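Local structure of peptidoglycan-N-acetylmuramic acid deacetylase PdaC (6H8N) at residues Ile12-Ser17 with Lys174-Gln179; Gly153-Ile158 with Ser187-Val192. The protein removes acetyl groups from N-acetylmuramic acid residues of peptidoglycan through its C-terminal metal-dependent domain, the part present here, conferring lysozyme resistance, and also deacylates short chitin oligomers. The protein carries 1 engineered substitution. All blocks are in the same frame, centred on the assembly; numbering follows the deposited sequence.

Contact 1. Residues Ile12-Ser17 with Lys174-Gln179; sequences IALTFS and KKLTDQ. Engineered in segment 12-17: Ser17 (natural residue Asp).
Ile12 meets Leu176 of the helix with both of its arms, and the two side chains cross at about a right angle. With CG1 anti to the backbone N (chi1 -165°), Ile12 straddles the leucine, its CG2 and its CD1 each lying about 4.2 Å from Leu176 CD1; a beta-branched residue suits the strand here, presenting two hydrocarbon arms to its apolar surroundings. Two residues on, the strand's alternation brings Leu14 to the same face. Its CD2 comes tip to tip with Leu176 CD1 at 3.9 Å, the closest approach between the segments, and its unbranched CB gives it the reach to get there. One methyl of Leu176 thus touches both strand residues, and all three side chains are buried. This is the layering expected of the distorted beta/alpha barrel of the polysaccharide deacetylases: residues on the outer face of a parallel strand are covered by a helix, here the last turn of helix 163-178. Leu183 touches all three of these side chains, and Met147 of helix 139-149 adds to the cover of Leu176. Thr15 turns to the other face, where its OG1 bonds to Ile156 O and Arg106 NH1. At the far end stands Ser17, an engineered residue replacing the natural Asp that is the probable proton acceptor; its OG is hydrogen-bonded to Arg106 NH1.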
ATOM      1  N   ILE A  12       4.425  -9.786  -5.963  1.00  9.60           N
ATOM      2  CA  ILE A  12       4.680  -8.356  -6.001  1.00  9.14           C
ATOM      3  C   ILE A  12       3.608  -7.679  -5.167  1.00  9.32           C
ATOM      4  O   ILE A  12       2.467  -8.146  -5.093  1.00 10.50           O
ATOM      5  CB  ILE A  12       4.716  -7.864  -7.468  1.00 11.00           C
ATOM      6  CG1 ILE A  12       5.342  -6.473  -7.590  1.00 13.28           C
ATOM      7  CG2 ILE A  12       3.330  -7.913  -8.104  1.00 11.27           C
ATOM      8  CD1 ILE A  12       5.850  -6.184  -9.000  1.00 13.37           C
ATOM      9  N   ALA A  13       3.976  -6.572  -4.529  1.00  9.63           N
ATOM     10  CA  ALA A  13       3.061  -5.794  -3.687  1.00  8.94           C
ATOM     11  C   ALA A  13       2.783  -4.453  -4.353  1.00  9.01           C
ATOM     12  O   ALA A  13       3.619  -3.544  -4.319  1.00 10.28           O
ATOM     13  CB  ALA A  13       3.644  -5.602  -2.295  1.00  9.99           C
ATOM     14  N   LEU A  14       1.602  -4.316  -4.935  1.00  8.96           N
ATOM     15  CA  LEU A  14       1.139  -3.018  -5.398  1.00  8.52           C
ATOM     16  C   LEU A  14       0.545  -2.268  -4.227  1.00  8.98           C
ATOM     17  O   LEU A  14      -0.305  -2.798  -3.505  1.00  9.84           O
ATOM     18  CB  LEU A  14       0.079  -3.179  -6.482  1.00 11.20           C
ATOM     19  CG  LEU A  14       0.489  -3.904  -7.727  1.00 14.40           C
ATOM     20  CD1 LEU A  14      -0.668  -3.969  -8.693  1.00 15.90           C
ATOM     21  CD2 LEU A  14       1.648  -3.196  -8.356  1.00 19.92           C
ATOM     22  N   THR A  15       0.978  -1.037  -4.034  1.00  9.09           N
ATOM     23  CA  THR A  15       0.508  -0.242  -2.915  1.00  8.70           C
ATOM     24  C   THR A  15       0.067   1.124  -3.400  1.00  8.98           C
ATOM     25  O   THR A  15       0.596   1.671  -4.391  1.00  9.63           O
ATOM     26  CB  THR A  15       1.563  -0.100  -1.806  1.00  9.54           C
ATOM     27  OG1 THR A  15       2.602   0.809  -2.193  1.00  9.55           O
ATOM     28  CG2 THR A  15       2.143  -1.455  -1.433  1.00  9.79           C
ATOM     29  N   PHE A  16      -0.939   1.662  -2.714  1.00  8.77           N
ATOM     30  CA  PHE A  16      -1.623   2.874  -3.135  1.00  8.82           C
ATOM     31  C   PHE A  16      -1.728   3.837  -1.972  1.00 11.19           C
ATOM     32  O   PHE A  16      -2.356   3.504  -0.963  1.00 15.72           O
ATOM     33  CB  PHE A  16      -3.021   2.553  -3.651  1.00 10.21           C
ATOM     34  CG  PHE A  16      -3.003   1.671  -4.849  1.00  9.78           C
ATOM     35  CD1 PHE A  16      -2.780   2.221  -6.089  1.00 10.18           C
ATOM     36  CD2 PHE A  16      -3.192   0.311  -4.749  1.00 10.49           C
ATOM     37  CE1 PHE A  16      -2.731   1.447  -7.202  1.00 11.34           C
ATOM     38  CE2 PHE A  16      -3.136  -0.495  -5.861  1.00  9.93           C
ATOM     39  CZ  PHE A  16      -2.903   0.074  -7.104  1.00 11.24           C
ATOM     40  N   SER A  17      -1.192   5.036  -2.130  1.00  8.29           N
ATOM     41  CA  SER A  17      -1.236   6.059  -1.095  1.00  8.84           C
ATOM     42  C   SER A  17      -2.146   7.203  -1.499  1.00  8.51           C
ATOM     43  O   SER A  17      -2.194   7.586  -2.664  1.00 10.05           O
ATOM     44  CB  SER A  17       0.154   6.653  -0.898  1.00  9.20           C
ATOM     45  OG  SER A  17       1.021   5.711  -0.298  1.00  9.28           O
ATOM     46  N   LYS A 174      -3.134  -5.739 -15.078  1.00  9.13           N
ATOM     47  CA  LYS A 174      -3.303  -6.710 -16.159  1.00  9.76           C
ATOM     48  C   LYS A 174      -1.966  -7.300 -16.592  1.00  9.40           C
ATOM     49  O   LYS A 174      -1.821  -8.523 -16.730  1.00 10.62           O
ATOM     50  CB  LYS A 174      -3.983  -6.059 -17.347  1.00 11.12           C
ATOM     51  CG  LYS A 174      -4.222  -7.051 -18.482  1.00 14.99           C
ATOM     52  CD  LYS A 174      -4.784  -6.389 -19.723  1.00 18.26           C
ATOM     53  CE  LYS A 174      -5.253  -7.421 -20.750  1.00 21.86           C
ATOM     54  NZ  LYS A 174      -6.403  -8.233 -20.237  1.00 19.94           N
ATOM     55  N   LYS A 175      -0.985  -6.449 -16.844  1.00  9.67           N
ATOM     56  CA  LYS A 175       0.289  -6.935 -17.362  1.00  9.99           C
ATOM     57  C   LYS A 175       1.032  -7.793 -16.345  1.00  9.97           C
ATOM     58  O   LYS A 175       1.624  -8.812 -16.705  1.00 10.64           O
ATOM     59  CB  LYS A 175       1.139  -5.771 -17.864  1.00 10.22           C
ATOM     60  CG  LYS A 175       0.572  -5.161 -19.122  1.00 10.70           C
ATOM     61  CD  LYS A 175       1.469  -4.107 -19.705  1.00 12.94           C
ATOM     62  CE  LYS A 175       1.037  -3.803 -21.137  1.00 12.42           C
ATOM     63  NZ  LYS A 175       1.750  -2.655 -21.695  1.00 18.58           N
ATOM     64  N   LEU A 176       1.026  -7.398 -15.073  1.00  9.01           N
ATOM     65  CA  LEU A 176       1.672  -8.230 -14.060  1.00 10.05           C
ATOM     66  C   LEU A 176       0.953  -9.562 -13.899  1.00  9.59           C
ATOM     67  O   LEU A 176       1.605 -10.605 -13.748  1.00 11.00           O
ATOM     68  CB  LEU A 176       1.750  -7.501 -12.719  1.00  9.97           C
ATOM     69  CG  LEU A 176       2.654  -6.273 -12.679  1.00 11.55           C
ATOM     70  CD1 LEU A 176       2.399  -5.521 -11.368  1.00 12.21           C
ATOM     71  CD2 LEU A 176       4.124  -6.664 -12.828  1.00 13.72           C
ATOM     72  N   THR A 177      -0.378  -9.549 -13.946  1.00 10.00           N
ATOM     73  CA  THR A 177      -1.128 -10.796 -13.886  1.00 11.35           C
ATOM     74  C   THR A 177      -0.793 -11.673 -15.087  1.00 11.94           C
ATOM     75  O   THR A 177      -0.565 -12.881 -14.934  1.00 12.80           O
ATOM     76  CB  THR A 177      -2.630 -10.496 -13.783  1.00 12.00           C
ATOM     77  OG1 THR A 177      -2.874  -9.726 -12.602  1.00 13.46           O
ATOM     78  CG2 THR A 177      -3.432 -11.781 -13.705  1.00 14.60           C
ATOM     79  N   ASP A 178      -0.729 -11.077 -16.279  1.00 11.65           N
ATOM     80  CA  ASP A 178      -0.392 -11.836 -17.483  1.00 12.93           C
ATOM     81  C   ASP A 178       1.006 -12.437 -17.373  1.00 12.74           C
ATOM     82  O   ASP A 178       1.273 -13.506 -17.945  1.00 15.68           O
ATOM     83  CB  ASP A 178      -0.444 -10.935 -18.724  1.00 12.64           C
ATOM     84  CG  ASP A 178      -1.862 -10.625 -19.222  1.00 15.03           C
ATOM     85  OD1 ASP A 178      -2.857 -11.265 -18.817  1.00 15.60           O
ATOM     86  OD2 ASP A 178      -1.964  -9.723 -20.100  1.00 16.81           O
ATOM     87  N   GLN A 179       1.924 -11.761 -16.686  1.00 11.61           N
ATOM     88  CA  GLN A 179       3.281 -12.260 -16.476  1.00 13.96           C
ATOM     89  C   GLN A 179       3.378 -13.311 -15.376  1.00 14.50           C
ATOM     90  O   GLN A 179       4.479 -13.832 -15.142  1.00 19.03           O
ATOM     91  CB  GLN A 179       4.240 -11.107 -16.167  1.00 13.61           C
ATOM     92  CG  GLN A 179       4.539 -10.220 -17.352  1.00 14.64           C
ATOM     93  CD  GLN A 179       5.621  -9.251 -17.032  1.00 17.95           C
ATOM     94  OE1 GLN A 179       6.443  -9.520 -16.158  1.00 23.76           O
ATOM     95  NE2 GLN A 179       5.653  -8.125 -17.732  1.00 18.16           N
TER

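Contact 2. Residues Gly153-Ile158 with Ser187-Val192; sequences GRTILI and SQLEEV
The flat peptide group joining Gly153 to Arg154 has both methyls of Leu189 on one side of its plane, CD2 out beyond the oxygen and CD1 off the edge between O and CA. CD2 is 3.7 Å from Gly153 O, while CD1 lies 4.0 Å from Gly153 CA. The carbonyl oxygen itself also receives a weak hydrogen bond from Lys193 NZ, one turn further along the helix. Glycine fits this place because its positive phi (79°) is easily adopted without a CB. Leu189 has its CG anti to the backbone N (chi1 174°), which carries the branched end away from the helix and spreads its two methyls toward Gly153 and Thr155. Arg154 contributes mainly backbone; its CB points away from the helix, and its guanidinium lies outside this contact. Thr155 then closes on the leucine from the strand side, its OG1 3.6 Å from Leu189 CD2. This is a van der Waals touch of a hydroxyl against a methyl, and threonine, with its beta branch, is also at home in a strand. Val11 of the neighbouring strand touches Leu189 as well. The whole arrangement joins the C-terminal helix 186-197 to the entry of strand 155-159, at the N-terminal ends of the parallel strands, the end opposite the catalytic one in a beta/alpha barrel such as that of the NodB-homology deacetylases.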
ATOM      1  N   GLY A 153       9.178  -9.813  -5.496  1.00 10.83           N
ATOM      2  CA  GLY A 153       9.446  -9.316  -4.174  1.00 10.67           C
ATOM      3  C   GLY A 153       9.421  -7.817  -4.021  1.00 10.37           C
ATOM      4  O   GLY A 153       9.644  -7.328  -2.913  1.00 11.36           O
ATOM      5  N   ARG A 154       9.154  -7.060  -5.071  1.00 10.13           N
ATOM      6  CA  ARG A 154       9.210  -5.611  -4.997  0.62 10.21           C
ATOM      7  C   ARG A 154       7.873  -5.031  -4.555  1.00  9.40           C
ATOM      8  O   ARG A 154       6.818  -5.665  -4.671  1.00 10.02           O
ATOM      9  CB  ARG A 154       9.637  -5.016  -6.339  0.62  9.11           C
ATOM     10  CG  ARG A 154      11.040  -5.449  -6.705  0.62 10.68           C
ATOM     11  CD  ARG A 154      11.578  -4.698  -7.897  0.62 10.35           C
ATOM     12  NE  ARG A 154      12.987  -4.996  -8.041  0.62 11.91           N
ATOM     13  CZ  ARG A 154      13.587  -5.404  -9.147  0.62 12.62           C
ATOM     14  NH1 ARG A 154      14.877  -5.653  -9.071  0.62 11.31           N
ATOM     15  NH2 ARG A 154      12.933  -5.559 -10.292  0.62 14.57           N
ATOM     16  N   THR A 155       7.944  -3.811  -4.047  1.00  9.35           N
ATOM     17  CA  THR A 155       6.798  -3.035  -3.599  1.00  9.14           C
ATOM     18  C   THR A 155       6.716  -1.772  -4.444  1.00  9.17           C
ATOM     19  O   THR A 155       7.680  -0.993  -4.500  1.00 10.36           O
ATOM     20  CB  THR A 155       6.953  -2.697  -2.118  1.00 10.31           C
ATOM     21  OG1 THR A 155       7.020  -3.921  -1.383  1.00 10.75           O
ATOM     22  CG2 THR A 155       5.785  -1.878  -1.602  1.00 10.97           C
ATOM     23  N   ILE A 156       5.569  -1.570  -5.090  1.00  8.55           N
ATOM     24  CA  ILE A 156       5.340  -0.464  -6.018  0.57  8.74           C
ATOM     25  C   ILE A 156       4.474   0.577  -5.333  1.00  9.56           C
ATOM     26  O   ILE A 156       3.486   0.232  -4.676  1.00  9.87           O
ATOM     27  CB  ILE A 156       4.641  -0.968  -7.297  0.57  9.30           C
ATOM     28  CG1 ILE A 156       5.530  -1.969  -8.040  0.57 11.25           C
ATOM     29  CG2 ILE A 156       4.282   0.190  -8.207  0.57 12.13           C
ATOM     30  CD1 ILE A 156       4.793  -2.827  -9.050  0.57 11.65           C
ATOM     31  N   LEU A 157       4.808   1.856  -5.522  1.00  8.60           N
ATOM     32  CA  LEU A 157       4.011   2.986  -5.030  1.00  8.63           C
ATOM     33  C   LEU A 157       3.267   3.669  -6.168  1.00  8.94           C
ATOM     34  O   LEU A 157       3.891   4.180  -7.104  1.00 10.55           O
ATOM     35  CB  LEU A 157       4.916   3.999  -4.337  1.00  9.54           C
ATOM     36  CG  LEU A 157       4.317   5.364  -3.982  1.00  9.38           C
ATOM     37  CD1 LEU A 157       3.134   5.189  -3.038  1.00  9.43           C
ATOM     38  CD2 LEU A 157       5.380   6.286  -3.397  1.00 10.41           C
ATOM     39  N   ILE A 158       1.940   3.718  -6.067  1.00  8.99           N
ATOM     40  CA  ILE A 158       1.078   4.521  -6.930  1.00  8.85           C
ATOM     41  C   ILE A 158       0.201   5.368  -6.015  1.00  8.32           C
ATOM     42  O   ILE A 158      -0.141   4.943  -4.903  1.00  9.06           O
ATOM     43  CB  ILE A 158       0.216   3.586  -7.815  1.00  9.49           C
ATOM     44  CG1 ILE A 158       1.124   2.779  -8.752  1.00 11.36           C
ATOM     45  CG2 ILE A 158      -0.857   4.360  -8.583  1.00 10.89           C
ATOM     46  CD1 ILE A 158       0.446   1.668  -9.498  1.00 21.74           C
ATOM     47  N   SER A 187       1.623  -7.368   3.991  1.00 10.31           N
ATOM     48  CA  SER A 187       1.827  -8.406   5.007  1.00 10.30           C
ATOM     49  C   SER A 187       2.005  -9.786   4.377  1.00 11.82           C
ATOM     50  O   SER A 187       2.789 -10.601   4.881  1.00 11.37           O
ATOM     51  CB  SER A 187       0.685  -8.378   6.013  1.00 12.70           C
ATOM     52  OG  SER A 187       0.753  -7.164   6.748  1.00 13.61           O
ATOM     53  N   GLN A 188       1.302 -10.074   3.275  1.00  9.63           N
ATOM     54  CA  GLN A 188       1.488 -11.347   2.600  1.00 10.13           C
ATOM     55  C   GLN A 188       2.883 -11.447   2.008  1.00 10.45           C
ATOM     56  O   GLN A 188       3.488 -12.526   2.018  1.00 10.64           O
ATOM     57  CB  GLN A 188       0.435 -11.535   1.522  1.00 10.18           C
ATOM     58  CG  GLN A 188      -0.937 -11.868   2.071  1.00 11.28           C
ATOM     59  CD  GLN A 188      -2.053 -11.733   1.055  1.00 15.38           C
ATOM     60  OE1 GLN A 188      -1.892 -11.174  -0.030  1.00 11.82           O
ATOM     61  NE2 GLN A 188      -3.230 -12.235   1.424  1.00 24.21           N
ATOM     62  N   LEU A 189       3.413 -10.341   1.483  1.00  9.75           N
ATOM     63  CA  LEU A 189       4.769 -10.355   0.956  1.00 10.28           C
ATOM     64  C   LEU A 189       5.779 -10.625   2.071  1.00 11.00           C
ATOM     65  O   LEU A 189       6.719 -11.413   1.887  1.00 11.34           O
ATOM     66  CB  LEU A 189       5.053  -9.024   0.272  1.00 11.28           C
ATOM     67  CG  LEU A 189       6.497  -8.838  -0.200  1.00 13.64           C
ATOM     68  CD1 LEU A 189       6.881  -9.895  -1.206  1.00 17.74           C
ATOM     69  CD2 LEU A 189       6.677  -7.414  -0.743  1.00 14.03           C
ATOM     70  N   GLU A 190       5.605  -9.988   3.232  1.00 10.80           N
ATOM     71  CA  GLU A 190       6.468 -10.269   4.378  1.00 12.92           C
ATOM     72  C   GLU A 190       6.459 -11.751   4.705  1.00 11.43           C
ATOM     73  O   GLU A 190       7.509 -12.343   5.002  1.00 13.14           O
ATOM     74  CB  GLU A 190       6.009  -9.470   5.605  1.00 15.04           C
ATOM     75  CG  GLU A 190       6.249  -7.968   5.557  1.00 19.06           C
ATOM     76  CD  GLU A 190       5.766  -7.262   6.829  1.00 31.53           C
ATOM     77  OE1 GLU A 190       5.948  -6.024   6.953  1.00 32.91           O
ATOM     78  OE2 GLU A 190       5.213  -7.954   7.720  1.00 33.36           O
ATOM     79  N   GLU A 191       5.279 -12.373   4.678  1.00 10.79           N
ATOM     80  CA  GLU A 191       5.180 -13.790   5.010  1.00 11.26           C
ATOM     81  C   GLU A 191       5.873 -14.646   3.959  1.00 12.51           C
ATOM     82  O   GLU A 191       6.555 -15.626   4.290  1.00 12.01           O
ATOM     83  CB  GLU A 191       3.710 -14.183   5.160  1.00 13.96           C
ATOM     84  CG  GLU A 191       3.466 -15.672   5.372  1.00 19.94           C
ATOM     85  CD  GLU A 191       4.152 -16.251   6.602  1.00 24.02           C
ATOM     86  OE1 GLU A 191       4.485 -15.505   7.546  1.00 27.44           O
ATOM     87  OE2 GLU A 191       4.348 -17.485   6.595  1.00 30.66           O
ATOM     88  N   VAL A 192       5.708 -14.310   2.681  1.00 10.93           N
ATOM     89  CA  VAL A 192       6.399 -15.042   1.632  1.00 10.27           C
ATOM     90  C   VAL A 192       7.905 -14.985   1.841  1.00 10.55           C
ATOM     91  O   VAL A 192       8.611 -15.998   1.710  1.00 10.61           O
ATOM     92  CB  VAL A 192       5.974 -14.516   0.252  1.00 11.04           C
ATOM     93  CG1 VAL A 192       6.934 -15.023  -0.829  1.00 12.22           C
ATOM     94  CG2 VAL A 192       4.567 -14.966  -0.025  1.00 12.76           C
TER

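Contacts 1 and 2, with centres 10 Å apart, meet through neighbouring parallel strands of one sheet: Ala13 O lies 2.9 Å from Ile156 N, a probable hydrogen bond. Strand 155-159 leads on to helix 163-178, so the strand entered at contact 2 continues into the helix of contact 1. Both strands run toward the active site. The first ends at engineered Ser17, next to Asp18, which binds zinc with His68 and His72; the second ends at His159, the probable proton donor. The Thr155 side chain is about 9 Å from that of Ser17 and about 13 Å from the zinc ion.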